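Uncharacterized protein VP1736 (Vibrio parahaemolyticus, PDB 3LXQ) is of unknown function but carries a sulfatase-family domain of the alkaline phosphatase clan, an alpha/beta fold built round a central mixed sheet. Local coordinates at residues A[127-135]-A[377-385]; A[344-353]-A[361-369]. All coordinates share one frame; numbering follows the deposited sequence.

Interaction 1: residues A[127-135]-A[377-385]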
ATOM      1  N   TYR A 127      -7.267  -4.667   0.013  1.00 26.35           N
ATOM      2  CA  TYR A 127      -7.023  -4.769   1.456  1.00 25.66           C
ATOM      3  C   TYR A 127      -5.604  -4.434   1.853  1.00 24.21           C
ATOM      4  O   TYR A 127      -4.640  -4.855   1.201  1.00 24.76           O
ATOM      5  CB  TYR A 127      -7.420  -6.150   1.977  1.00 26.33           C
ATOM      6  CG  TYR A 127      -8.894  -6.398   1.819  1.00 28.65           C
ATOM      7  CD1 TYR A 127      -9.413  -6.856   0.608  1.00 29.87           C
ATOM      8  CD2 TYR A 127      -9.778  -6.138   2.862  1.00 29.21           C
ATOM      9  CE1 TYR A 127     -10.768  -7.056   0.432  1.00 33.34           C
ATOM     10  CE2 TYR A 127     -11.143  -6.350   2.701  1.00 33.98           C
ATOM     11  CZ  TYR A 127     -11.631  -6.814   1.483  1.00 35.84           C
ATOM     12  OH  TYR A 127     -12.985  -7.000   1.306  1.00 39.36           O
ATOM     13  N   ALA A 128      -5.479  -3.652   2.918  1.00 24.37           N
ATOM     14  CA  ALA A 128      -4.186  -3.408   3.534  1.00 22.85           C
ATOM     15  C   ALA A 128      -3.746  -4.706   4.204  1.00 22.94           C
ATOM     16  O   ALA A 128      -4.587  -5.503   4.615  1.00 22.31           O
ATOM     17  CB  ALA A 128      -4.269  -2.263   4.552  1.00 23.02           C
ATOM     18  N   THR A 129      -2.434  -4.941   4.239  1.00 22.09           N
ATOM     19  CA  THR A 129      -1.866  -6.073   4.976  1.00 22.79           C
ATOM     20  C   THR A 129      -1.760  -5.779   6.475  1.00 24.08           C
ATOM     21  O   THR A 129      -1.606  -6.703   7.291  1.00 25.53           O
ATOM     22  CB  THR A 129      -0.465  -6.413   4.466  1.00 22.59           C
ATOM     23  OG1 THR A 129       0.358  -5.260   4.616  1.00 21.00           O
ATOM     24  CG2 THR A 129      -0.484  -6.842   2.988  1.00 21.08           C
ATOM     25  N   GLY A 130      -1.846  -4.498   6.843  1.00 24.41           N
ATOM     26  CA  GLY A 130      -1.756  -4.089   8.246  1.00 25.48           C
ATOM     27  C   GLY A 130      -2.700  -3.004   8.727  1.00 26.66           C
ATOM     28  O   GLY A 130      -3.649  -2.617   8.018  1.00 26.50           O
ATOM     29  N   THR A 131      -2.438  -2.539   9.958  1.00 27.40           N
ATOM     30  CA  THR A 131      -3.207  -1.486  10.611  1.00 27.81           C
ATOM     31  C   THR A 131      -2.396  -0.230  10.914  1.00 27.84           C
ATOM     32  O   THR A 131      -2.958   0.775  11.364  1.00 28.60           O
ATOM     33  CB  THR A 131      -3.822  -1.969  11.931  1.00 29.87           C
ATOM     34  OG1 THR A 131      -2.774  -2.353  12.840  1.00 30.93           O
ATOM     35  CG2 THR A 131      -4.758  -3.128  11.674  1.00 29.85           C
ATOM     36  N   ARG A 132      -1.090  -0.274  10.654  1.00 26.50           N
ATOM     37  CA  ARG A 132      -0.210   0.836  11.010  1.00 27.39           C
ATOM     38  C   ARG A 132       0.416   1.464   9.780  1.00 26.31           C
ATOM     39  O   ARG A 132       0.600   0.807   8.766  1.00 24.49           O
ATOM     40  CB  ARG A 132       0.871   0.388  12.001  1.00 28.45           C
ATOM     41  CG  ARG A 132       0.317  -0.074  13.377  1.00 30.53           C
ATOM     42  CD  ARG A 132       1.378  -0.843  14.129  1.00 35.37           C
ATOM     43  NE  ARG A 132       1.026  -1.079  15.530  1.00 39.41           N
ATOM     44  CZ  ARG A 132       0.434  -2.180  15.990  1.00 41.65           C
ATOM     45  NH1 ARG A 132       0.095  -3.176  15.169  1.00 40.94           N
ATOM     46  NH2 ARG A 132       0.174  -2.285  17.284  1.00 44.11           N
ATOM     47  N   SER A 133       0.702   2.756   9.889  1.00 27.14           N
ATOM     48  CA  SER A 133       1.265   3.512   8.790  1.00 27.59           C
ATOM     49  C   SER A 133       2.531   2.890   8.216  1.00 27.37           C
ATOM     50  O   SER A 133       2.640   2.766   6.986  1.00 28.42           O
ATOM     51  CB  SER A 133       1.493   4.965   9.216  1.00 29.01           C
ATOM     52  OG  SER A 133       0.245   5.594   9.497  1.00 29.53           O
ATOM     53  N   VAL A 134       3.481   2.484   9.069  1.00 28.09           N
ATOM     54  CA  VAL A 134       4.720   1.899   8.553  1.00 28.28           C
ATOM     55  C   VAL A 134       4.476   0.610   7.762  1.00 26.84           C
ATOM     56  O   VAL A 134       5.229   0.324   6.843  1.00 25.88           O
ATOM     57  CB  VAL A 134       5.857   1.672   9.608  1.00 29.88           C
ATOM     58  CG1 VAL A 134       6.494   2.998  10.017  1.00 32.93           C
ATOM     59  CG2 VAL A 134       5.384   0.886  10.811  1.00 30.37           C
ATOM     60  N   ARG A 135       3.423  -0.142   8.101  1.00 25.60           N
ATOM     61  CA  ARG A 135       3.109  -1.366   7.336  1.00 24.49           C
ATOM     62  C   ARG A 135       2.523  -1.030   5.963  1.00 23.86           C
ATOM     63  O   ARG A 135       2.788  -1.737   4.974  1.00 23.61           O
ATOM     64  CB  ARG A 135       2.225  -2.339   8.133  1.00 24.63           C
ATOM     65  CG  ARG A 135       1.912  -3.643   7.382  1.00 24.27           C
ATOM     66  CD  ARG A 135       1.911  -4.840   8.313  1.00 23.78           C
ATOM     67  NE  ARG A 135       3.256  -5.376   8.605  1.00 23.14           N
ATOM     68  CZ  ARG A 135       3.534  -6.054   9.718  1.00 23.78           C
ATOM     69  NH1 ARG A 135       2.585  -6.222  10.629  1.00 23.31           N
ATOM     70  NH2 ARG A 135       4.738  -6.563   9.942  1.00 22.65           N
ATOM     71  N   ARG A 377      -7.015 -13.113  -3.443  1.00 26.38           N
ATOM     72  CA  ARG A 377      -6.706 -13.255  -2.010  1.00 25.63           C
ATOM     73  C   ARG A 377      -6.268 -11.946  -1.374  1.00 25.38           C
ATOM     74  O   ARG A 377      -5.790 -11.025  -2.062  1.00 24.64           O
ATOM     75  CB  ARG A 377      -5.642 -14.342  -1.753  1.00 25.55           C
ATOM     76  CG  ARG A 377      -4.218 -14.008  -2.262  1.00 23.87           C
ATOM     77  CD  ARG A 377      -3.376 -13.254  -1.201  1.00 25.43           C
ATOM     78  NE  ARG A 377      -2.095 -12.810  -1.767  1.00 24.15           N
ATOM     79  CZ  ARG A 377      -1.900 -11.669  -2.429  1.00 23.36           C
ATOM     80  NH1 ARG A 377      -2.897 -10.802  -2.604  1.00 21.86           N
ATOM     81  NH2 ARG A 377      -0.681 -11.383  -2.907  1.00 21.65           N
ATOM     82  N   ALA A 378      -6.422 -11.894  -0.054  1.00 24.94           N
ATOM     83  CA  ALA A 378      -5.900 -10.808   0.764  1.00 25.66           C
ATOM     84  C   ALA A 378      -5.345 -11.378   2.061  1.00 26.36           C
ATOM     85  O   ALA A 378      -6.037 -12.137   2.791  1.00 26.81           O
ATOM     86  CB  ALA A 378      -7.010  -9.772   1.075  1.00 26.03           C
HETATM   87  N   MSE A 379      -4.101 -11.023   2.343  1.00 25.76           N
HETATM   88  CA  MSE A 379      -3.510 -11.299   3.643  1.00 27.11           C
HETATM   89  C   MSE A 379      -3.709 -10.089   4.532  1.00 27.32           C
HETATM   90  O   MSE A 379      -3.477  -8.969   4.109  1.00 26.56           O
HETATM   91  CB  MSE A 379      -2.006 -11.566   3.512  1.00 26.71           C
HETATM   92  CG  MSE A 379      -1.637 -12.482   2.368  1.00 27.93           C
HETATM   93 SE   MSE A 379       0.274 -12.838   2.570  1.00 36.00          SE
HETATM   94  CE  MSE A 379       0.747 -13.027   0.652  1.00 32.41           C
HETATM   95  N   MSE A 380      -4.113 -10.312   5.773  1.00 28.71           N
HETATM   96  CA  MSE A 380      -4.180  -9.203   6.713  1.00 30.23           C
HETATM   97  C   MSE A 380      -3.775  -9.562   8.141  1.00 30.71           C
HETATM   98  O   MSE A 380      -4.107 -10.637   8.662  1.00 31.31           O
HETATM   99  CB  MSE A 380      -5.499  -8.417   6.596  1.00 31.39           C
HETATM  100  CG  MSE A 380      -6.749  -9.210   6.743  1.00 36.04           C
HETATM  101 SE   MSE A 380      -8.219  -8.641   5.561  1.00 42.10          SE
HETATM  102  CE  MSE A 380      -8.545 -10.441   4.907  1.00 40.04           C
ATOM    103  N   GLN A 381      -2.980  -8.670   8.732  1.00 30.36           N
ATOM    104  CA  GLN A 381      -2.440  -8.864  10.069  1.00 31.02           C
ATOM    105  C   GLN A 381      -3.062  -7.858  10.997  1.00 31.64           C
ATOM    106  O   GLN A 381      -2.894  -6.652  10.809  1.00 31.23           O
ATOM    107  CB  GLN A 381      -0.927  -8.670  10.072  1.00 30.98           C
ATOM    108  CG  GLN A 381      -0.245  -9.082  11.364  1.00 32.22           C
ATOM    109  CD  GLN A 381       0.112 -10.565  11.393  1.00 33.74           C
ATOM    110  OE1 GLN A 381       0.580 -11.116  10.396  1.00 32.31           O
ATOM    111  NE2 GLN A 381      -0.089 -11.211  12.549  1.00 33.72           N
ATOM    112  N   TYR A 382      -3.784  -8.362  11.997  1.00 32.76           N
ATOM    113  CA  TYR A 382      -4.349  -7.543  13.045  1.00 34.14           C
ATOM    114  C   TYR A 382      -3.612  -7.862  14.348  1.00 35.67           C
ATOM    115  O   TYR A 382      -3.966  -8.813  15.058  1.00 36.05           O
ATOM    116  CB  TYR A 382      -5.865  -7.782  13.179  1.00 34.86           C
ATOM    117  CG  TYR A 382      -6.518  -6.929  14.244  1.00 36.96           C
ATOM    118  CD1 TYR A 382      -6.718  -5.558  14.035  1.00 37.69           C
ATOM    119  CD2 TYR A 382      -6.938  -7.480  15.460  1.00 37.67           C
ATOM    120  CE1 TYR A 382      -7.303  -4.763  14.996  1.00 40.06           C
ATOM    121  CE2 TYR A 382      -7.528  -6.689  16.436  1.00 40.51           C
ATOM    122  CZ  TYR A 382      -7.706  -5.329  16.193  1.00 41.18           C
ATOM    123  OH  TYR A 382      -8.287  -4.518  17.125  1.00 42.78           O
ATOM    124  N   ASP A 383      -2.578  -7.071  14.645  1.00 36.12           N
ATOM    125  CA  ASP A 383      -1.684  -7.342  15.790  1.00 38.12           C
ATOM    126  C   ASP A 383      -1.045  -8.742  15.684  1.00 37.39           C
ATOM    127  O   ASP A 383      -0.235  -8.992  14.794  1.00 36.40           O
ATOM    128  CB  ASP A 383      -2.431  -7.148  17.132  1.00 39.32           C
ATOM    129  CG  ASP A 383      -2.885  -5.704  17.346  1.00 41.93           C
ATOM    130  OD1 ASP A 383      -2.212  -4.783  16.830  1.00 41.71           O
ATOM    131  OD2 ASP A 383      -3.908  -5.487  18.042  1.00 46.27           O
ATOM    132  N   LYS A 384      -1.439  -9.647  16.577  1.00 38.02           N
ATOM    133  CA  LYS A 384      -0.900 -11.002  16.612  1.00 38.17           C
ATOM    134  C   LYS A 384      -1.677 -11.984  15.717  1.00 37.35           C
ATOM    135  O   LYS A 384      -1.269 -13.139  15.554  1.00 37.84           O
ATOM    136  CB  LYS A 384      -0.859 -11.514  18.065  1.00 40.21           C
ATOM    137  N   ASN A 385      -2.797 -11.535  15.154  1.00 36.22           N
ATOM    138  CA  ASN A 385      -3.620 -12.401  14.309  1.00 35.51           C
ATOM    139  C   ASN A 385      -3.368 -12.202  12.817  1.00 33.56           C
ATOM    140  O   ASN A 385      -3.241 -11.079  12.357  1.00 33.06           O
ATOM    141  CB  ASN A 385      -5.093 -12.198  14.623  1.00 36.04           C
ATOM    142  CG  ASN A 385      -5.431 -12.536  16.066  1.00 37.75           C
ATOM    143  OD1 ASN A 385      -4.670 -13.215  16.753  1.00 38.88           O
ATOM    144  ND2 ASN A 385      -6.572 -12.060  16.527  1.00 37.21           N
TER
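Q381 N donates to T129 O at 2.8 Å, and this backbone bond pins the loop 128-132 to strand 377-382. At the exposed end, R132 and D383 form a salt bridge. R132 runs out extended from CG to NE, its NH1 reaching D383 OD1 at 3.3 Å, with a weak second bond from NH2 to the same oxygen; guanidinium and carboxylate planes are turned 53° apart. D383 belongs to the type II' turn Y382-N385, whose backbone oxygen at D383 takes a bond from Q381 NE2; Y45 is that amide's stronger partner.

Packing takes over inward. T131 CG2 meets the Y382 ring at its edge, 3.9 Å from CD1. Farther along, T129 CA makes a CH...O contact with M379 O. Selenomethionine M380 lies alongside Y127 in a Met-aromatic contact, SE 4.9 Å from the ring centroid and 46° off its normal, while A378 CB touches Y127 CB at 3.8 Å. A128 O is buried here without a polar partner.

The loop leads from strand 121-127 of the mixed sheet into helix 133-141. On the way it runs beside 377-382, an outermost strand of the five-stranded antiparallel sheet; that strand's other edge pairs with strand 385-390.

Interaction 2: residues A[344-353]-A[361-369]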
ATOM      1  N   ILE A 344       0.306  -4.914  -1.152  1.00 26.54           N
ATOM      2  CA  ILE A 344       1.573  -5.508  -1.620  1.00 26.39           C
ATOM      3  C   ILE A 344       1.540  -5.965  -3.103  1.00 27.10           C
ATOM      4  O   ILE A 344       2.597  -6.234  -3.693  1.00 27.67           O
ATOM      5  CB  ILE A 344       2.066  -6.677  -0.726  1.00 26.02           C
ATOM      6  CG1 ILE A 344       1.089  -7.852  -0.766  1.00 25.35           C
ATOM      7  CG2 ILE A 344       2.313  -6.222   0.722  1.00 25.69           C
ATOM      8  CD1 ILE A 344       1.702  -9.153  -0.350  1.00 25.03           C
ATOM      9  N   ASP A 345       0.353  -6.026  -3.706  1.00 27.67           N
ATOM     10  CA  ASP A 345       0.227  -6.290  -5.150  1.00 28.60           C
ATOM     11  C   ASP A 345       0.432  -5.020  -5.968  1.00 29.64           C
ATOM     12  O   ASP A 345       0.615  -5.071  -7.191  1.00 30.59           O
ATOM     13  CB  ASP A 345      -1.144  -6.897  -5.499  1.00 28.99           C
ATOM     14  CG  ASP A 345      -1.441  -8.175  -4.723  1.00 28.18           C
ATOM     15  OD1 ASP A 345      -0.509  -8.959  -4.503  1.00 27.57           O
ATOM     16  OD2 ASP A 345      -2.610  -8.398  -4.336  1.00 28.26           O
HETATM   17  N   MSE A 346       0.407  -3.877  -5.298  1.00 29.83           N
HETATM   18  CA  MSE A 346       0.523  -2.629  -6.016  1.00 31.58           C
HETATM   19  C   MSE A 346       1.921  -2.398  -6.615  1.00 32.02           C
HETATM   20  O   MSE A 346       2.016  -2.061  -7.790  1.00 33.39           O
HETATM   21  CB  MSE A 346       0.011  -1.454  -5.191  1.00 32.10           C
HETATM   22  CG  MSE A 346      -1.483  -1.528  -4.914  1.00 33.37           C
HETATM   23 SE   MSE A 346      -2.585  -1.380  -6.542  1.00 43.96          SE
HETATM   24  CE  MSE A 346      -2.779  -3.289  -7.006  1.00 37.75           C
ATOM     25  N   PRO A 347       3.000  -2.642  -5.840  1.00 31.08           N
ATOM     26  CA  PRO A 347       4.285  -2.361  -6.495  1.00 31.98           C
ATOM     27  C   PRO A 347       4.560  -3.189  -7.756  1.00 32.14           C
ATOM     28  O   PRO A 347       5.013  -2.603  -8.721  1.00 33.34           O
ATOM     29  CB  PRO A 347       5.340  -2.632  -5.419  1.00 30.76           C
ATOM     30  CG  PRO A 347       4.607  -2.826  -4.147  1.00 29.63           C
ATOM     31  CD  PRO A 347       3.137  -2.855  -4.386  1.00 29.86           C
ATOM     32  N   PRO A 348       4.317  -4.532  -7.741  1.00 31.32           N
ATOM     33  CA  PRO A 348       4.462  -5.292  -9.009  1.00 32.11           C
ATOM     34  C   PRO A 348       3.541  -4.800 -10.133  1.00 33.53           C
ATOM     35  O   PRO A 348       3.954  -4.740 -11.299  1.00 34.33           O
ATOM     36  CB  PRO A 348       4.110  -6.748  -8.621  1.00 30.77           C
ATOM     37  CG  PRO A 348       3.825  -6.740  -7.135  1.00 30.33           C
ATOM     38  CD  PRO A 348       4.193  -5.422  -6.570  1.00 29.67           C
ATOM     39  N   THR A 349       2.305  -4.447  -9.783  1.00 33.42           N
ATOM     40  CA  THR A 349       1.375  -3.861 -10.755  1.00 34.42           C
ATOM     41  C   THR A 349       1.887  -2.537 -11.345  1.00 36.15           C
ATOM     42  O   THR A 349       1.846  -2.333 -12.573  1.00 38.12           O
ATOM     43  CB  THR A 349      -0.028  -3.666 -10.146  1.00 34.09           C
ATOM     44  OG1 THR A 349      -0.512  -4.920  -9.638  1.00 33.11           O
ATOM     45  CG2 THR A 349      -1.013  -3.108 -11.174  1.00 35.64           C
ATOM     46  N   LEU A 350       2.385  -1.655 -10.482  1.00 36.12           N
ATOM     47  CA  LEU A 350       2.812  -0.319 -10.903  1.00 37.72           C
ATOM     48  C   LEU A 350       4.065  -0.355 -11.777  1.00 38.89           C
ATOM     49  O   LEU A 350       4.129   0.352 -12.797  1.00 41.43           O
ATOM     50  CB  LEU A 350       3.008   0.598  -9.688  1.00 36.99           C
ATOM     51  CG  LEU A 350       1.748   0.886  -8.851  1.00 36.27           C
ATOM     52  CD1 LEU A 350       2.113   1.321  -7.436  1.00 34.03           C
ATOM     53  CD2 LEU A 350       0.831   1.902  -9.523  1.00 36.84           C
ATOM     54  N   LEU A 351       5.044  -1.182 -11.399  1.00 38.08           N
ATOM     55  CA  LEU A 351       6.245  -1.376 -12.227  1.00 39.23           C
ATOM     56  C   LEU A 351       5.885  -1.831 -13.638  1.00 40.89           C
ATOM     57  O   LEU A 351       6.500  -1.409 -14.631  1.00 42.25           O
ATOM     58  CB  LEU A 351       7.194  -2.402 -11.605  1.00 37.93           C
ATOM     59  CG  LEU A 351       7.988  -2.034 -10.352  1.00 37.50           C
ATOM     60  CD1 LEU A 351       8.935  -3.172 -10.036  1.00 37.28           C
ATOM     61  CD2 LEU A 351       8.755  -0.707 -10.497  1.00 40.16           C
ATOM     62  N   SER A 352       4.883  -2.696 -13.711  1.00 40.43           N
ATOM     63  CA  SER A 352       4.430  -3.247 -14.969  1.00 42.13           C
ATOM     64  C   SER A 352       3.784  -2.151 -15.797  1.00 44.19           C
ATOM     65  O   SER A 352       3.982  -2.098 -17.016  1.00 46.26           O
ATOM     66  CB  SER A 352       3.460  -4.406 -14.718  1.00 40.82           C
ATOM     67  OG  SER A 352       3.227  -5.173 -15.892  1.00 42.90           O
ATOM     68  N   LEU A 353       3.029  -1.271 -15.136  1.00 44.14           N
ATOM     69  CA  LEU A 353       2.358  -0.153 -15.818  1.00 46.36           C
ATOM     70  C   LEU A 353       3.310   0.926 -16.321  1.00 48.21           C
ATOM     71  O   LEU A 353       3.033   1.593 -17.330  1.00 50.53           O
ATOM     72  CB  LEU A 353       1.296   0.479 -14.916  1.00 45.43           C
ATOM     73  CG  LEU A 353      -0.029  -0.275 -14.812  1.00 44.85           C
ATOM     74  CD1 LEU A 353      -0.831   0.178 -13.596  1.00 44.42           C
ATOM     75  CD2 LEU A 353      -0.831  -0.110 -16.102  1.00 47.48           C
ATOM     76  N   PRO A 361      12.220 -10.285  -5.536  1.00 37.96           N
ATOM     77  CA  PRO A 361      11.660 -11.337  -4.702  1.00 36.70           C
ATOM     78  C   PRO A 361      10.199 -11.102  -4.302  1.00 34.03           C
ATOM     79  O   PRO A 361       9.663 -11.867  -3.510  1.00 33.73           O
ATOM     80  CB  PRO A 361      12.571 -11.321  -3.473  1.00 38.53           C
ATOM     81  CG  PRO A 361      12.964  -9.898  -3.348  1.00 39.80           C
ATOM     82  CD  PRO A 361      13.128  -9.410  -4.770  1.00 40.01           C
HETATM   83  N   MSE A 362       9.555 -10.071  -4.846  1.00 33.40           N
HETATM   84  CA  MSE A 362       8.153  -9.766  -4.512  1.00 31.71           C
HETATM   85  C   MSE A 362       7.195 -10.885  -4.917  1.00 30.15           C
HETATM   86  O   MSE A 362       7.241 -11.375  -6.045  1.00 29.96           O
HETATM   87  CB  MSE A 362       7.695  -8.451  -5.156  1.00 31.86           C
HETATM   88  CG  MSE A 362       8.519  -7.236  -4.786  1.00 35.82           C
HETATM   89 SE   MSE A 362       7.629  -5.585  -5.306  1.00 41.91          SE
HETATM   90  CE  MSE A 362       8.055  -5.568  -7.211  1.00 36.04           C
ATOM     91  N   ILE A 363       6.318 -11.276  -3.996  1.00 28.76           N
ATOM     92  CA  ILE A 363       5.344 -12.314  -4.271  1.00 27.89           C
ATOM     93  C   ILE A 363       3.959 -11.735  -4.594  1.00 26.83           C
ATOM     94  O   ILE A 363       3.031 -12.472  -4.923  1.00 26.98           O
ATOM     95  CB  ILE A 363       5.265 -13.362  -3.138  1.00 28.02           C
ATOM     96  CG1 ILE A 363       4.744 -12.731  -1.838  1.00 27.30           C
ATOM     97  CG2 ILE A 363       6.629 -14.006  -2.938  1.00 28.83           C
ATOM     98  CD1 ILE A 363       4.403 -13.740  -0.756  1.00 24.70           C
ATOM     99  N   GLY A 364       3.835 -10.410  -4.515  1.00 26.98           N
ATOM    100  CA  GLY A 364       2.616  -9.721  -4.933  1.00 25.48           C
ATOM    101  C   GLY A 364       2.376  -9.812  -6.437  1.00 25.54           C
ATOM    102  O   GLY A 364       3.315  -9.957  -7.221  1.00 25.97           O
ATOM    103  N   ARG A 365       1.110  -9.688  -6.824  1.00 24.83           N
ATOM    104  CA  ARG A 365       0.644  -9.977  -8.179  1.00 25.20           C
ATOM    105  C   ARG A 365       0.754  -8.743  -9.073  1.00 26.05           C
ATOM    106  O   ARG A 365       0.524  -7.614  -8.627  1.00 25.68           O
ATOM    107  CB  ARG A 365      -0.811 -10.436  -8.143  1.00 24.70           C
ATOM    108  CG  ARG A 365      -1.035 -11.869  -7.674  1.00 25.82           C
ATOM    109  CD  ARG A 365      -0.899 -12.060  -6.152  1.00 24.43           C
ATOM    110  NE  ARG A 365      -1.226 -13.442  -5.785  1.00 23.86           N
ATOM    111  CZ  ARG A 365      -2.469 -13.895  -5.591  1.00 24.70           C
ATOM    112  NH1 ARG A 365      -3.508 -13.070  -5.685  1.00 22.17           N
ATOM    113  NH2 ARG A 365      -2.674 -15.183  -5.291  1.00 26.04           N
ATOM    114  N   ASP A 366       1.135  -8.975 -10.324  1.00 26.34           N
ATOM    115  CA  ASP A 366       1.061  -7.958 -11.367  1.00 27.27           C
ATOM    116  C   ASP A 366      -0.353  -8.044 -11.889  1.00 27.18           C
ATOM    117  O   ASP A 366      -0.708  -8.959 -12.639  1.00 27.99           O
ATOM    118  CB  ASP A 366       2.072  -8.254 -12.470  1.00 27.45           C
ATOM    119  CG  ASP A 366       1.968  -7.296 -13.668  1.00 29.45           C
ATOM    120  OD1 ASP A 366       1.036  -6.460 -13.734  1.00 29.75           O
ATOM    121  OD2 ASP A 366       2.837  -7.391 -14.567  1.00 29.11           O
ATOM    122  N   LEU A 367      -1.176  -7.095 -11.487  1.00 27.65           N
ATOM    123  CA  LEU A 367      -2.607  -7.208 -11.758  1.00 28.16           C
ATOM    124  C   LEU A 367      -2.998  -6.638 -13.122  1.00 29.39           C
ATOM    125  O   LEU A 367      -4.181  -6.591 -13.458  1.00 29.63           O
ATOM    126  CB  LEU A 367      -3.426  -6.596 -10.621  1.00 27.60           C
ATOM    127  CG  LEU A 367      -3.292  -7.363  -9.297  1.00 27.77           C
ATOM    128  CD1 LEU A 367      -3.750  -6.531  -8.108  1.00 25.34           C
ATOM    129  CD2 LEU A 367      -3.998  -8.728  -9.344  1.00 27.45           C
ATOM    130  N   THR A 368      -1.998  -6.224 -13.900  1.00 30.63           N
ATOM    131  CA  THR A 368      -2.222  -5.879 -15.298  1.00 32.97           C
ATOM    132  C   THR A 368      -2.446  -7.164 -16.097  1.00 33.00           C
ATOM    133  O   THR A 368      -2.906  -7.124 -17.237  1.00 33.97           O
ATOM    134  CB  THR A 368      -1.041  -5.107 -15.941  1.00 34.01           C
ATOM    135  OG1 THR A 368       0.119  -5.944 -15.977  1.00 34.07           O
ATOM    136  CG2 THR A 368      -0.741  -3.799 -15.201  1.00 35.73           C
ATOM    137  N   LYS A 369      -2.121  -8.294 -15.470  1.00 31.90           N
ATOM    138  CA  LYS A 369      -2.226  -9.605 -16.080  1.00 31.82           C
ATOM    139  C   LYS A 369      -3.348 -10.399 -15.421  1.00 31.70           C
ATOM    140  O   LYS A 369      -3.734 -10.089 -14.285  1.00 31.43           O
ATOM    141  CB  LYS A 369      -0.885 -10.345 -15.972  1.00 30.70           C
ATOM    142  CG  LYS A 369       0.224  -9.629 -16.747  1.00 32.72           C
ATOM    143  CD  LYS A 369       1.588 -10.230 -16.505  1.00 31.48           C
ATOM    144  CE  LYS A 369       2.583  -9.612 -17.475  1.00 34.69           C
ATOM    145  NZ  LYS A 369       3.976  -9.798 -17.019  1.00 35.60           N
TER
HETATM  146  O   HOH W   1       4.823  -7.943  -3.360  1.00 29.93           O
HETATM  147  O   HOH W   2      -4.132 -10.277  -5.950  1.00 29.87           O
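D345 and R365 are joined by a direct bond and by a water. R365 N donates to D345 OD1 at 2.9 Å, from 44° above the carboxylate plane, and water 2 links D345 OD2 to R365 NH1, lying in the guanidinium plane at its edge. N342 N also binds OD2, and R365 NH2 bonds to D375 O. Water 1 spans I344 O and G364 N.

The hydroxyls of the helix make the next set. L367 N donates to T349 OG1 at 2.9 Å. S352, with OG anti to its own N (chi1 -166°), gives its proton to D366 OD2 at 2.6 Å on the syn side. D366 OD1 meanwhile accepts from T368 N in an Asx turn, which shapes the start of the type I turn D366-K369. Helix 346-353, in the sulfatase-family part of this alkaline-phosphatase-clan alpha/beta protein, is followed by strand 358-360 and then by the loop 361-369, which comes back along the helix.

Apolar contacts flank the polar ones. Selenomethionine M362 lays SE 3.7 Å from both P348 CD and P347 CB, and the bend at chi3 (-79°) turns CE to L351 CD1. L367 CD1 touches M346 CE at 3.6 Å, while T368 CG2 packs against L353 CG.

Both contacts are largely buried, but interaction 1 runs out to the surface at R132 and D383, whereas none of the touching residues of interaction 2 is fully exposed. Interaction 1 brings together parts of the chain far apart in sequence and two different sheets; interaction 2 is a local return between a helix and the loop shortly after it. The first relies on a backbone bond and an outer salt bridge, the second on carboxylates, hydroxyls and ordered waters. They meet where R377 NH2 forms a salt bridge with D345 OD1, giving that oxygen a second partner, and where T129 packs on I344 and M379 on I363.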